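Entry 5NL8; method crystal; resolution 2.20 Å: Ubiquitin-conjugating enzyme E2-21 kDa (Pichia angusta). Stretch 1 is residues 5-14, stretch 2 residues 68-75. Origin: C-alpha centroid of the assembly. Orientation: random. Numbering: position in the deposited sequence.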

# COMPACT_ATOMS: atom_id res chain seq x y z
N SER A 5 20.42 17.65 -2.95
CA SER A 5 20.79 16.86 -1.78
C SER A 5 19.63 15.99 -1.32
O SER A 5 19.81 15.04 -0.56
N THR A 6 18.43 16.32 -1.80
CA THR A 6 17.25 15.53 -1.50
C THR A 6 17.40 14.13 -2.09
O THR A 6 16.91 13.15 -1.53
N GLU A 7 18.09 14.06 -3.23
CA GLU A 7 18.38 12.79 -3.88
C GLU A 7 19.27 11.93 -3.00
O GLU A 7 19.13 10.70 -2.95
N LYS A 8 20.20 12.57 -2.30
CA LYS A 8 21.10 11.88 -1.40
C LYS A 8 20.33 11.25 -0.25
O LYS A 8 20.55 10.10 0.13
N ARG A 9 19.40 12.03 0.30
CA ARG A 9 18.53 11.55 1.38
C ARG A 9 17.68 10.37 0.93
O ARG A 9 17.62 9.34 1.60
N LEU A 10 17.02 10.54 -0.22
CA LEU A 10 16.17 9.49 -0.78
C LEU A 10 16.95 8.21 -1.02
O LEU A 10 16.48 7.10 -0.71
N LEU A 11 18.16 8.35 -1.56
CA LEU A 11 19.02 7.20 -1.79
C LEU A 11 19.37 6.52 -0.48
O LEU A 11 19.28 5.30 -0.37
N LYS A 12 19.76 7.31 0.52
CA LYS A 12 20.13 6.76 1.82
C LYS A 12 18.98 5.96 2.42
O LYS A 12 19.18 4.85 2.92
N GLU A 13 17.78 6.52 2.37
CA GLU A 13 16.60 5.83 2.90
C GLU A 13 16.33 4.53 2.15
O GLU A 13 16.02 3.49 2.76
N TYR A 14 16.43 4.59 0.82
CA TYR A 14 16.23 3.42 -0.03
C TYR A 14 17.19 2.30 0.34
O TYR A 14 16.78 1.15 0.52
N ASP A 68 4.75 9.03 -5.21
CA ASP A 68 5.28 10.22 -5.86
C ASP A 68 5.88 11.15 -4.81
O ASP A 68 5.23 11.49 -3.81
N ILE A 69 7.12 11.56 -5.04
CA ILE A 69 7.88 12.38 -4.10
C ILE A 69 7.84 13.85 -4.51
O ILE A 69 8.15 14.19 -5.65
N PRO A 70 7.47 14.74 -3.57
CA PRO A 70 7.47 16.18 -3.84
C PRO A 70 8.88 16.75 -3.92
O PRO A 70 9.82 16.14 -3.40
N THR A 71 9.03 17.90 -4.56
CA THR A 71 10.34 18.52 -4.76
C THR A 71 10.93 19.03 -3.45
O THR A 71 12.14 19.02 -3.26
N ASN A 72 10.06 19.48 -2.55
CA ASN A 72 10.50 20.05 -1.28
C ASN A 72 10.65 19.00 -0.18
O ASN A 72 10.76 19.33 1.00
N TYR A 73 10.64 17.72 -0.58
CA TYR A 73 10.82 16.61 0.35
C TYR A 73 12.08 16.81 1.19
O TYR A 73 13.11 17.20 0.66
N PRO A 74 12.00 16.54 2.51
CA PRO A 74 10.86 16.01 3.26
C PRO A 74 10.01 17.07 3.97
O PRO A 74 9.47 16.77 5.04
N LEU A 75 9.90 18.27 3.41
CA LEU A 75 9.06 19.30 4.02
C LEU A 75 7.59 18.95 3.85
O LEU A 75 6.74 19.35 4.65

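Stretch 2 has to lay an irregular loop against one flank of a helix, and it does so with a few well-placed side chains. Asp68 lies out of reach of the helix, so the contact opens at Ile69, buried, with its CA-to-CB bond toward the helix and chi1 and chi2 both m. Its CG2 comes 4.2 Å from CD1 of Leu10, a loose apolar touch. Leu10 leaves the helix sideways, but its m, t rotamer carries the branched end nearer the loop, so that one leucine can meet both Ile69 and Tyr73.

Pro70 makes no contact but begins the type I turn that runs to Tyr73, closed by a weak hydrogen bond from Tyr73 N to Pro70 O at 3.3 Å. Within that turn Thr71 (m) and Asn72 (p) point away from the helix. Thr71 still meets it through the backbone, its O lying 4.3 Å from CG2 of Thr6. The turn thus spends two residues facing outward and then delivers Tyr73 inward.

Tyr73 is the centre of the contact, with the largest covered area of any residue here. With chi1 t and chi2 at 84°, its ring runs along the helix beside Arg9 and Leu10, and the Glu13 side chain reaches back to meet its hydroxyl. CD2 of Leu10 packs 3.8 Å from Tyr73 CE2, and the methyl CG2 of Thr6 (chi1 p) rests 3.6 Å from the Tyr73 carbonyl O. At the far end of the ring, Tyr73 OH donates a hydrogen bond to Glu13 OE1 at 3.1 Å, which gives the buried hydroxyl a partner.

Glu13 (m, t) is itself held in place from one helical turn earlier: its OE2 forms a short salt bridge, 2.5 Å, with NH1 of Arg9. The extended Arg9 side chain, t through chi1, chi2 and chi3, brings that same NH1 within 3.3 Å of Tyr73 CE2, which lies at the edge of the guanidinium, near its plane. Glu13 therefore joins the arginine and the tyrosine through its two carboxylate oxygens.

Pro74 follows a cis peptide bond and points toward the helix. Its CB sits over one face of the Arg9 guanidinium, 3.4 Å from NH1, so the planar group is covered by an aliphatic ring while its charge is met by Glu13. Leu75 is out of reach and ends the contact. The rule to read here is economical: Thr6, Arg9, Leu10 and Glu13 form one stripe, and Tyr73 touches all four.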

# COMPACT_ATOMS: atom_id res chain seq x y z
CB SER A 5 21.24 17.78 -0.64
OG SER A 5 20.43 18.93 -0.58
CB THR A 6 15.97 16.19 -2.05
OG1 THR A 6 15.97 16.12 -3.48
CG2 THR A 6 15.90 17.65 -1.63
CB GLU A 7 19.04 13.01 -5.24
CG GLU A 7 18.08 13.46 -6.33
CD GLU A 7 18.78 13.76 -7.64
OE1 GLU A 7 19.46 14.80 -7.72
OE2 GLU A 7 18.66 12.95 -8.58
CB LYS A 8 22.18 12.83 -0.87
CG LYS A 8 23.51 12.17 -0.57
CD LYS A 8 24.50 13.17 -0.03
CE LYS A 8 25.13 12.69 1.27
NZ LYS A 8 24.11 12.41 2.32
CB ARG A 9 17.63 12.69 1.87
CG ARG A 9 16.88 12.37 3.16
CD ARG A 9 16.05 13.56 3.61
NE ARG A 9 15.62 13.42 5.00
CZ ARG A 9 14.47 12.86 5.38
NH1 ARG A 9 13.63 12.38 4.47
NH2 ARG A 9 14.16 12.78 6.67
CB LEU A 10 15.53 9.97 -2.09
CG LEU A 10 14.37 10.94 -1.94
CD1 LEU A 10 14.15 11.74 -3.21
CD2 LEU A 10 13.10 10.19 -1.55
CB LEU A 11 20.29 7.62 -2.53
CG LEU A 11 21.32 6.50 -2.73
CD1 LEU A 11 20.76 5.39 -3.60
CD2 LEU A 11 22.61 7.05 -3.32
CB LYS A 12 20.57 7.87 2.77
CG LYS A 12 21.27 7.36 4.02
CD LYS A 12 21.99 8.48 4.75
CE LYS A 12 22.94 9.22 3.82
NZ LYS A 12 24.28 8.57 3.79
CB GLU A 13 15.38 6.74 2.83
CG GLU A 13 15.49 8.00 3.66
CD GLU A 13 14.27 8.90 3.52
OE1 GLU A 13 13.23 8.42 3.04
OE2 GLU A 13 14.36 10.09 3.89
CB TYR A 14 16.39 3.80 -1.50
CG TYR A 14 16.31 2.63 -2.48
CD1 TYR A 14 15.37 1.62 -2.32
CD2 TYR A 14 17.17 2.56 -3.57
CE1 TYR A 14 15.29 0.57 -3.21
CE2 TYR A 14 17.10 1.50 -4.47
CZ TYR A 14 16.16 0.51 -4.28
OH TYR A 14 16.09 -0.54 -5.17
CB ASP A 68 4.19 10.94 -6.66
CG ASP A 68 3.64 10.08 -7.78
OD1 ASP A 68 3.66 8.83 -7.66
OD2 ASP A 68 3.18 10.64 -8.80
CB ILE A 69 9.35 11.92 -4.01
CG1 ILE A 69 9.42 10.45 -3.59
CG2 ILE A 69 10.13 12.80 -3.06
CD1 ILE A 69 8.80 10.16 -2.24
CB PRO A 70 6.71 16.76 -2.64
CG PRO A 70 6.96 15.78 -1.54
CD PRO A 70 6.98 14.43 -2.21
CB THR A 71 10.26 19.69 -5.75
OG1 THR A 71 9.39 19.35 -6.84
CG2 THR A 71 11.64 20.03 -6.29
CB ASN A 72 9.53 21.14 -0.83
CG ASN A 72 8.14 20.61 -0.56
OD1 ASN A 72 7.68 19.67 -1.21
ND2 ASN A 72 7.45 21.21 0.41
CB TYR A 73 10.88 15.29 -0.42
CG TYR A 73 10.95 14.06 0.45
CD1 TYR A 73 9.80 13.48 0.96
CD2 TYR A 73 12.17 13.46 0.73
CE1 TYR A 73 9.86 12.35 1.75
CE2 TYR A 73 12.24 12.32 1.52
CZ TYR A 73 11.08 11.77 2.03
OH TYR A 73 11.14 10.65 2.81
CB PRO A 74 11.53 15.11 4.29
CG PRO A 74 12.77 15.87 4.63
CD PRO A 74 13.20 16.59 3.36
CB LEU A 75 9.35 20.67 3.42
CG LEU A 75 10.38 21.54 4.14
CD1 LEU A 75 11.70 20.80 4.35
CD2 LEU A 75 10.62 22.84 3.39